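Local coordinates for putative branched-chain amino acid aminotransferase IlvE (Streptococcus mutans, PDB 4DQN), which probably catalyses the pyridoxal phosphate-dependent transfer of the amino group between isoleucine, leucine or valine and 2-oxoglutarate in branched-chain amino acid metabolism, at residues A60-K65 with D101-A106; V74-P79 with Q109-N114; P96-D101 with P131-V136. All coordinates share one frame; numbering follows the deposited sequence.

Interaction 1: residues A60-K65 with D101-A106; sequences AFEGLK and DKFIDA
Phe103 drives its ring from helix 100-113 toward the strand, and Leu64 and Glu62 meet it at the ring edge, near the ring plane and not over a face. Leu64 CD1 lies 4.2 Å from Phe103 CE1, and Leu64 CD2 stands equally far, 4.2 Å, from Phe103 CZ, so both methyls sit beside the same end of the ring, a little to one side of its plane. The two side chains run in opposite senses and slide past each other. Phe103 gets there because its CG is anti to the backbone N (chi1 -178°), which extends the ring off the helix toward the strand. Leu64 tucks its CG between the N and C of its own backbone (chi1 64°), which brings both methyls to the ring end, CD1 at its edge.

Glu62 joins in through its aliphatic part, Glu62 CB lying 4.3 Å from Phe103 CZ and CG about as close to the ring, while the carboxylate bends away from it. Glu62 OE1 accepts a weak hydrogen bond from Gly63 N at 3.4 Å and a hydrogen bond from Asn82 ND2; Glu62 OE2 forms a salt bridge with Arg85. The buried acid is thus held by several donors, and its side chain comes within about 4 Å of that of Lys188, the predicted cofactor lysine, which carries no pyridoxal phosphate here.

No hydrogen bond crosses this loose apolar contact, in which the nearest CA atoms, those of Glu62 and Phe103, are 10.5 Å apart. Helix 79-92 packs against the same ring through Asn82 and Ala83, and Val98, in the loop leading into helix 100-113, also touches Phe103. Within the sheet, strand 126-136 runs antiparallel beside strand 59-68, with a backbone hydrogen bond between Leu64 and Leu129.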
loop_
_atom_site.group_PDB
_atom_site.type_symbol
_atom_site.label_atom_id
_atom_site.label_comp_id
_atom_site.label_asym_id
_atom_site.label_seq_id
_atom_site.Cartn_x
_atom_site.Cartn_y
_atom_site.Cartn_z
ATOM N N ALA A 60 2.448 3.500 -7.931
ATOM C CA ALA A 60 3.160 4.704 -7.556
ATOM C C ALA A 60 2.589 5.865 -8.337
ATOM O O ALA A 60 2.018 5.683 -9.420
ATOM C CB ALA A 60 4.641 4.555 -7.867
ATOM N N PHE A 61 2.738 7.070 -7.804
ATOM C CA PHE A 61 2.256 8.222 -8.541
ATOM C C PHE A 61 3.155 9.425 -8.335
ATOM O O PHE A 61 4.051 9.406 -7.495
ATOM C CB PHE A 61 0.789 8.532 -8.202
ATOM C CG PHE A 61 0.575 9.089 -6.813
ATOM C CD1 PHE A 61 0.573 10.467 -6.591
ATOM C CD2 PHE A 61 0.337 8.243 -5.746
ATOM C CE1 PHE A 61 0.353 10.984 -5.315
ATOM C CE2 PHE A 61 0.119 8.748 -4.467
ATOM C CZ PHE A 61 0.129 10.117 -4.249
ATOM N N GLU A 62 2.938 10.443 -9.158
ATOM C CA GLU A 62 3.605 11.719 -9.003
ATOM C C GLU A 62 2.566 12.823 -9.051
ATOM O O GLU A 62 1.366 12.574 -9.276
ATOM C CB GLU A 62 4.655 11.917 -10.096
ATOM C CG GLU A 62 5.999 11.351 -9.709
ATOM C CD GLU A 62 6.596 12.065 -8.504
ATOM O OE1 GLU A 62 6.332 13.282 -8.329
ATOM O OE2 GLU A 62 7.340 11.410 -7.738
ATOM N N GLY A 63 3.027 14.041 -8.807
ATOM C CA GLY A 63 2.167 15.204 -8.854
ATOM C C GLY A 63 3.024 16.388 -9.231
ATOM O O GLY A 63 4.063 16.632 -8.606
ATOM N N LEU A 64 2.602 17.120 -10.255
ATOM C CA LEU A 64 3.352 18.294 -10.694
ATOM C C LEU A 64 2.396 19.223 -11.407
ATOM O O LEU A 64 1.323 18.803 -11.838
ATOM C CB LEU A 64 4.547 17.908 -11.584
ATOM C CG LEU A 64 4.326 17.234 -12.947
ATOM C CD1 LEU A 64 5.577 17.338 -13.814
ATOM C CD2 LEU A 64 3.886 15.765 -12.809
ATOM N N LYS A 65 2.764 20.498 -11.510
ATOM C CA LYS A 65 1.843 21.494 -12.043
ATOM C C LYS A 65 2.354 22.154 -13.318
ATOM O O LYS A 65 3.566 22.270 -13.523
ATOM C CB LYS A 65 1.556 22.565 -10.977
ATOM C CG LYS A 65 0.585 22.094 -9.899
ATOM C CD LYS A 65 0.567 23.055 -8.705
ATOM C CE LYS A 65 -0.565 22.736 -7.748
ATOM N NZ LYS A 65 -0.546 23.642 -6.558
ATOM N N ASP A 101 13.338 11.423 -20.028
ATOM C CA ASP A 101 12.862 12.029 -21.268
ATOM C C ASP A 101 11.447 11.563 -21.632
ATOM O O ASP A 101 10.647 12.368 -22.097
ATOM C CB ASP A 101 13.859 11.883 -22.431
ATOM C CG ASP A 101 14.110 10.439 -22.825
ATOM O OD1 ASP A 101 14.870 10.235 -23.795
ATOM O OD2 ASP A 101 13.573 9.507 -22.182
ATOM N N LYS A 102 11.126 10.291 -21.382
ATOM C CA LYS A 102 9.771 9.782 -21.634
ATOM C C LYS A 102 8.763 10.500 -20.735
ATOM O O LYS A 102 7.712 10.953 -21.201
ATOM C CB LYS A 102 9.703 8.257 -21.388
ATOM C CG LYS A 102 8.316 7.629 -21.602
ATOM C CD LYS A 102 8.361 6.130 -21.277
ATOM C CE LYS A 102 7.039 5.444 -21.563
ATOM N NZ LYS A 102 6.609 5.550 -22.991
ATOM N N PHE A 103 9.102 10.601 -19.447
ATOM C CA PHE A 103 8.249 11.235 -18.443
ATOM C C PHE A 103 7.933 12.695 -18.796
ATOM O O PHE A 103 6.764 13.122 -18.780
ATOM C CB PHE A 103 8.957 11.158 -17.076
ATOM C CG PHE A 103 8.162 11.739 -15.924
ATOM C CD1 PHE A 103 8.145 13.115 -15.695
ATOM C CD2 PHE A 103 7.463 10.903 -15.049
ATOM C CE1 PHE A 103 7.409 13.656 -14.628
ATOM C CE2 PHE A 103 6.739 11.428 -13.973
ATOM C CZ PHE A 103 6.715 12.812 -13.761
ATOM N N ILE A 104 8.974 13.465 -19.104
ATOM C CA ILE A 104 8.797 14.893 -19.339
ATOM C C ILE A 104 8.041 15.107 -20.641
ATOM O O ILE A 104 7.142 15.945 -20.710
ATOM C CB ILE A 104 10.143 15.630 -19.356
ATOM C CG1 ILE A 104 10.749 15.635 -17.952
ATOM C CG2 ILE A 104 9.978 17.073 -19.817
ATOM C CD1 ILE A 104 12.186 16.167 -17.944
ATOM N N ASP A 105 8.383 14.333 -21.667
ATOM C CA ASP A 105 7.669 14.430 -22.931
ATOM C C ASP A 105 6.199 14.106 -22.753
ATOM O O ASP A 105 5.329 14.760 -23.338
ATOM C CB ASP A 105 8.258 13.481 -23.973
ATOM C CG ASP A 105 7.450 13.472 -25.247
ATOM O OD1 ASP A 105 7.524 14.472 -25.987
ATOM O OD2 ASP A 105 6.718 12.486 -25.501
ATOM N N ALA A 106 5.911 13.084 -21.955
ATOM C CA ALA A 106 4.521 12.699 -21.732
ATOM C C ALA A 106 3.761 13.811 -21.032
ATOM O O ALA A 106 2.619 14.115 -21.387
ATOM C CB ALA A 106 4.454 11.426 -20.918
#

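Interaction 2: residues V74-P79 with Q109-N114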
loop_
_atom_site.group_PDB
_atom_site.type_symbol
_atom_site.label_atom_id
_atom_site.label_comp_id
_atom_site.label_asym_id
_atom_site.label_seq_id
_atom_site.Cartn_x
_atom_site.Cartn_y
_atom_site.Cartn_z
ATOM N N VAL A 74 2.766 28.431 -21.347
ATOM C CA VAL A 74 2.616 27.516 -20.216
ATOM C C VAL A 74 3.938 26.803 -19.967
ATOM O O VAL A 74 4.676 26.503 -20.906
ATOM C CB VAL A 74 1.500 26.492 -20.490
ATOM C CG1 VAL A 74 1.357 25.510 -19.312
ATOM C CG2 VAL A 74 0.189 27.223 -20.727
ATOM N N GLN A 75 4.258 26.550 -18.705
ATOM C CA GLN A 75 5.519 25.893 -18.389
ATOM C C GLN A 75 5.383 24.891 -17.241
ATOM O O GLN A 75 4.477 24.992 -16.415
ATOM C CB GLN A 75 6.593 26.942 -18.065
ATOM C CG GLN A 75 6.267 27.813 -16.854
ATOM C CD GLN A 75 7.186 29.015 -16.760
ATOM O OE1 GLN A 75 7.652 29.515 -17.775
ATOM N NE2 GLN A 75 7.451 29.485 -15.542
ATOM N N LEU A 76 6.289 23.918 -17.215
ATOM C CA LEU A 76 6.392 22.969 -16.113
ATOM C C LEU A 76 7.515 23.427 -15.205
ATOM O O LEU A 76 8.396 24.185 -15.634
ATOM C CB LEU A 76 6.714 21.572 -16.647
ATOM C CG LEU A 76 5.615 20.928 -17.480
ATOM C CD1 LEU A 76 6.123 19.625 -18.091
ATOM C CD2 LEU A 76 4.364 20.676 -16.624
ATOM N N PHE A 77 7.480 22.969 -13.956
ATOM C CA PHE A 77 8.455 23.354 -12.944
ATOM C C PHE A 77 9.188 22.114 -12.426
ATOM O O PHE A 77 8.601 21.280 -11.719
ATOM C CB PHE A 77 7.735 24.081 -11.799
ATOM C CG PHE A 77 8.618 24.401 -10.620
ATOM C CD1 PHE A 77 9.484 25.491 -10.655
ATOM C CD2 PHE A 77 8.568 23.619 -9.463
ATOM C CE1 PHE A 77 10.296 25.788 -9.561
ATOM C CE2 PHE A 77 9.375 23.907 -8.372
ATOM C CZ PHE A 77 10.243 24.997 -8.418
ATOM N N ARG A 78 10.461 22.002 -12.799
ATOM C CA ARG A 78 11.329 20.908 -12.372
ATOM C C ARG A 78 10.759 19.487 -12.582
ATOM O O ARG A 78 10.879 18.650 -11.695
ATOM C CB ARG A 78 11.716 21.110 -10.894
ATOM C CG ARG A 78 12.428 22.453 -10.618
ATOM C CD ARG A 78 12.628 22.715 -9.114
ATOM N NE ARG A 78 13.884 22.341 -8.422
ATOM C CZ ARG A 78 14.864 21.553 -8.857
ATOM N NH1 ARG A 78 14.827 20.986 -10.036
ATOM N NH2 ARG A 78 15.923 21.326 -8.090
ATOM N N PRO A 79 10.166 19.201 -13.761
ATOM C CA PRO A 79 9.568 17.869 -13.887
ATOM C C PRO A 79 10.630 16.775 -13.931
ATOM O O PRO A 79 10.289 15.621 -13.687
ATOM C CB PRO A 79 8.839 17.943 -15.223
ATOM C CG PRO A 79 9.633 18.964 -16.029
ATOM C CD PRO A 79 10.027 19.987 -15.006
ATOM N N GLN A 109 2.976 16.534 -23.525
ATOM C CA GLN A 109 1.881 16.122 -24.405
ATOM C C GLN A 109 0.519 16.322 -23.755
ATOM O O GLN A 109 -0.435 16.738 -24.422
ATOM C CB GLN A 109 2.004 14.645 -24.797
ATOM C CG GLN A 109 3.079 14.327 -25.822
ATOM C CD GLN A 109 2.997 12.881 -26.274
ATOM O OE1 GLN A 109 1.957 12.431 -26.747
ATOM N NE2 GLN A 109 4.087 12.140 -26.103
ATOM N N VAL A 110 0.413 15.999 -22.463
ATOM C CA VAL A 110 -0.860 16.155 -21.759
ATOM C C VAL A 110 -1.232 17.631 -21.597
ATOM O O VAL A 110 -2.386 18.010 -21.817
ATOM C CB VAL A 110 -0.855 15.434 -20.396
ATOM C CG1 VAL A 110 -2.166 15.692 -19.642
ATOM C CG2 VAL A 110 -0.676 13.941 -20.614
ATOM N N VAL A 111 -0.258 18.461 -21.233
ATOM C CA VAL A 111 -0.501 19.896 -21.095
ATOM C C VAL A 111 -0.948 20.495 -22.421
ATOM O O VAL A 111 -1.982 21.176 -22.488
ATOM C CB VAL A 111 0.754 20.628 -20.628
ATOM C CG1 VAL A 111 0.493 22.119 -20.567
ATOM C CG2 VAL A 111 1.187 20.103 -19.251
ATOM N N ARG A 112 -0.184 20.228 -23.480
ATOM C CA ARG A 112 -0.545 20.713 -24.813
ATOM C C ARG A 112 -1.929 20.235 -25.251
ATOM O O ARG A 112 -2.717 21.034 -25.762
ATOM C CB ARG A 112 0.524 20.348 -25.861
ATOM C CG ARG A 112 1.881 21.015 -25.630
ATOM C CD ARG A 112 2.805 20.903 -26.848
ATOM N NE ARG A 112 2.836 19.538 -27.371
ATOM C CZ ARG A 112 3.850 18.693 -27.207
ATOM N NH1 ARG A 112 4.927 19.079 -26.536
ATOM N NH2 ARG A 112 3.791 17.466 -27.719
ATOM N N ALA A 113 -2.256 18.959 -25.017
ATOM C CA ALA A 113 -3.527 18.422 -25.505
ATOM C C ALA A 113 -4.719 19.021 -24.762
ATOM O O ALA A 113 -5.845 19.029 -25.268
ATOM C CB ALA A 113 -3.544 16.888 -25.406
ATOM N N ASN A 114 -4.460 19.513 -23.552
ATOM C CA ASN A 114 -5.504 20.090 -22.701
ATOM C C ASN A 114 -5.194 21.543 -22.340
ATOM O O ASN A 114 -5.590 22.011 -21.272
ATOM C CB ASN A 114 -5.622 19.288 -21.392
ATOM C CG ASN A 114 -6.047 17.849 -21.619
ATOM O OD1 ASN A 114 -7.213 17.579 -21.897
ATOM N ND2 ASN A 114 -5.110 16.916 -21.477
#
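Val111 projects from helix 100-113 onto Val74 and Leu76 of strand 74-77, in the two-layer alpha/beta arrangement of a helix lying on one face of an antiparallel sheet. The strand residues are two apart and so present their side chains on the same face. Gln75 between them points away from the helix, its amide bonded to Lys342 NZ and Gln329 O.

Val111 divides its branches between the two partners. Its CG1, anti to the backbone N (chi1 177°), reaches Val74 CG1 at 3.7 Å; its CG2, beside the backbone N, lies 4.2 Å from Leu76 CD2. The two valines cross obliquely, methyl against methyl, each offering its CG1. Both valine side chains leave the backbone heading for the other segment, and the CA atoms of Val74 and Val111 are 8.3 Å apart, the shortest such separation in this contact.

Leu76 meets the helix differently. Its side chain starts out neither toward nor away from the helix and comes near it only at the CD2 branch, which passes Val111 running in the contrary direction. The result is a small, buried, purely apolar contact of 106 Å², without a hydrogen bond between the segments and away from the cofactor lysine.

The strand is tied into the sheet at Val74, Leu76 and Gln75, which share backbone bonds with Val343, Tyr341 and Tyr67 respectively, while Val74 also rests on Ala66 and Arg68. On the helix side the chain is about to leave helical geometry. Asn114, the first residue to do so, folds its amide back: Asn114 ND2 gives a hydrogen bond to Val110 O at 3.0 Å, with an N-H...O angle of 149° and the donor tilted out of the carbonyl plane.

Interaction 3: residues P96-D101 with P131-V136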
loop_
_atom_site.group_PDB
_atom_site.type_symbol
_atom_site.label_atom_id
_atom_site.label_comp_id
_atom_site.label_asym_id
_atom_site.label_seq_id
_atom_site.Cartn_x
_atom_site.Cartn_y
_atom_site.Cartn_z
ATOM N N PRO A 96 9.447 -1.331 -13.492
ATOM C CA PRO A 96 10.423 -0.783 -14.448
ATOM C C PRO A 96 10.375 0.732 -14.450
ATOM O O PRO A 96 9.282 1.313 -14.337
ATOM C CB PRO A 96 9.930 -1.312 -15.799
ATOM C CG PRO A 96 8.442 -1.631 -15.583
ATOM C CD PRO A 96 8.385 -2.111 -14.152
ATOM N N GLN A 97 11.531 1.375 -14.577
ATOM C CA GLN A 97 11.573 2.831 -14.568
ATOM C C GLN A 97 10.960 3.454 -15.822
ATOM O O GLN A 97 11.045 2.904 -16.921
ATOM C CB GLN A 97 13.018 3.313 -14.423
ATOM C CG GLN A 97 13.654 3.053 -13.055
ATOM C CD GLN A 97 15.050 3.629 -12.979
ATOM O OE1 GLN A 97 15.432 4.443 -13.824
ATOM N NE2 GLN A 97 15.822 3.210 -11.986
ATOM N N VAL A 98 10.338 4.614 -15.649
ATOM C CA VAL A 98 9.955 5.457 -16.777
ATOM C C VAL A 98 11.094 6.453 -16.940
ATOM O O VAL A 98 11.351 7.237 -16.024
ATOM C CB VAL A 98 8.648 6.228 -16.472
ATOM C CG1 VAL A 98 8.340 7.249 -17.573
ATOM C CG2 VAL A 98 7.482 5.260 -16.316
ATOM N N PRO A 99 11.818 6.402 -18.076
ATOM C CA PRO A 99 12.959 7.315 -18.255
ATOM C C PRO A 99 12.554 8.787 -18.192
ATOM O O PRO A 99 11.414 9.137 -18.507
ATOM C CB PRO A 99 13.484 6.959 -19.656
ATOM C CG PRO A 99 13.120 5.455 -19.805
ATOM C CD PRO A 99 11.757 5.363 -19.128
ATOM N N THR A 100 13.483 9.639 -17.782
ATOM C CA THR A 100 13.202 11.064 -17.612
ATOM C C THR A 100 12.706 11.722 -18.897
ATOM O O THR A 100 11.737 12.485 -18.870
ATOM C CB THR A 100 14.435 11.771 -17.082
ATOM O OG1 THR A 100 14.772 11.189 -15.816
ATOM C CG2 THR A 100 14.183 13.273 -16.906
ATOM N N ASP A 101 13.338 11.423 -20.028
ATOM C CA ASP A 101 12.862 12.029 -21.268
ATOM C C ASP A 101 11.447 11.563 -21.632
ATOM O O ASP A 101 10.647 12.368 -22.097
ATOM C CB ASP A 101 13.859 11.883 -22.431
ATOM C CG ASP A 101 14.110 10.439 -22.825
ATOM O OD1 ASP A 101 14.870 10.235 -23.795
ATOM O OD2 ASP A 101 13.573 9.507 -22.182
ATOM N N PRO A 131 0.771 11.691 -12.881
ATOM C CA PRO A 131 1.350 10.476 -13.455
ATOM C C PRO A 131 1.106 9.307 -12.509
ATOM O O PRO A 131 1.155 9.476 -11.288
ATOM C CB PRO A 131 2.856 10.803 -13.550
ATOM C CG PRO A 131 2.931 12.317 -13.465
ATOM C CD PRO A 131 1.803 12.695 -12.557
ATOM N N LEU A 132 0.818 8.138 -13.070
ATOM C CA LEU A 132 0.519 6.953 -12.290
ATOM C C LEU A 132 1.217 5.789 -12.960
ATOM O O LEU A 132 1.178 5.668 -14.190
ATOM C CB LEU A 132 -0.991 6.697 -12.284
ATOM C CG LEU A 132 -1.521 5.398 -11.674
ATOM C CD1 LEU A 132 -1.443 5.450 -10.157
ATOM C CD2 LEU A 132 -2.946 5.155 -12.109
ATOM N N LEU A 133 1.845 4.935 -12.148
ATOM C CA LEU A 133 2.591 3.786 -12.645
ATOM C C LEU A 133 2.107 2.574 -11.876
ATOM O O LEU A 133 2.286 2.504 -10.652
ATOM C CB LEU A 133 4.099 3.993 -12.401
ATOM C CG LEU A 133 5.061 2.853 -12.764
ATOM C CD1 LEU A 133 4.972 2.550 -14.262
ATOM C CD2 LEU A 133 6.510 3.240 -12.365
ATOM N N ILE A 134 1.492 1.621 -12.576
ATOM C CA ILE A 134 0.854 0.490 -11.911
ATOM C C ILE A 134 1.214 -0.861 -12.514
ATOM O O ILE A 134 1.347 -0.998 -13.737
ATOM C CB ILE A 134 -0.687 0.620 -11.924
ATOM C CG1 ILE A 134 -1.198 0.962 -13.329
ATOM C CG2 ILE A 134 -1.158 1.673 -10.923
ATOM C CD1 ILE A 134 -2.737 0.884 -13.432
ATOM N N GLY A 135 1.369 -1.859 -11.643
ATOM C CA GLY A 135 1.526 -3.241 -12.078
ATOM C C GLY A 135 0.186 -3.843 -12.455
ATOM O O GLY A 135 -0.746 -3.854 -11.643
ATOM N N VAL A 136 0.086 -4.354 -13.683
ATOM C CA VAL A 136 -1.155 -4.958 -14.178
ATOM C C VAL A 136 -0.906 -6.375 -14.683
ATOM O O VAL A 136 0.093 -6.997 -14.309
ATOM C CB VAL A 136 -1.846 -4.070 -15.240
ATOM C CG1 VAL A 136 -2.251 -2.745 -14.598
ATOM C CG2 VAL A 136 -0.928 -3.804 -16.461
#
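Leu133 wedges its isobutyl group against the loop before helix 100-113, where its two methyls take different partners. Leu133 CD1 faces the branched side chain of Val98, 4.2 Å from Val98 CG2, and Leu133 CD2 comes 3.9 Å from Pro96 O. With CG anti to the backbone N (chi1 176°), the leucine stretches off the strand and its fork opens toward the loop. Val98 answers with the branch beside its own backbone N, its side chain directed at the strand, while the CA atoms of the two residues stay 8.6 Å apart.

The carbonyl of Pro96 is remarkable here: this buried oxygen has no hydrogen-bonding partner in the model, and a methyl group is what the strand brings against it. Desolvation without compensation would be expected to cost some stability. Trp34 of strand 33-40 touches both Val98 and Leu133, and Ala90 of helix 79-92 also lies against the leucine, so three parts of the fold meet round one side chain.

The loop is tied down by polar bonds as well. Gln97 O accepts from Trp34 NE1, and Gln87 NE2 serves both Val98 O and Thr100 OG1 where the helix begins after its N-cap residue, Pro99. Flanking Leu133, Leu132 and Ile134 pack on His55 and Leu54 of the second subunit. An antiparallel sheet with helices and a connecting loop packed on it and a subunit contact at strand 126-136 is consistent with the small domain of class IV aminotransferases.

In the fold
All three contacts lie along one interface, where helix 100-113 and its leading loop meet the antiparallel sheet. Interaction 1 is central: its centre is 9 Å from those of interactions 2 and 3, which are 18 Å apart and do not touch. Pro79 of interaction 2 touches interaction 1, its CB 3.6 Å from Leu64 CD1 and its O 3.6 Å from Phe103 CE1. Toward interaction 3 the link is sheet pairing, with Ala60 O and Leu133 N 2.8 Å apart in a probable hydrogen bond. Interaction 1 is also closest to the predicted cofactor lysine, Lys188, whereas the side chain of Leu133 in interaction 3 stays about 10 Å from it.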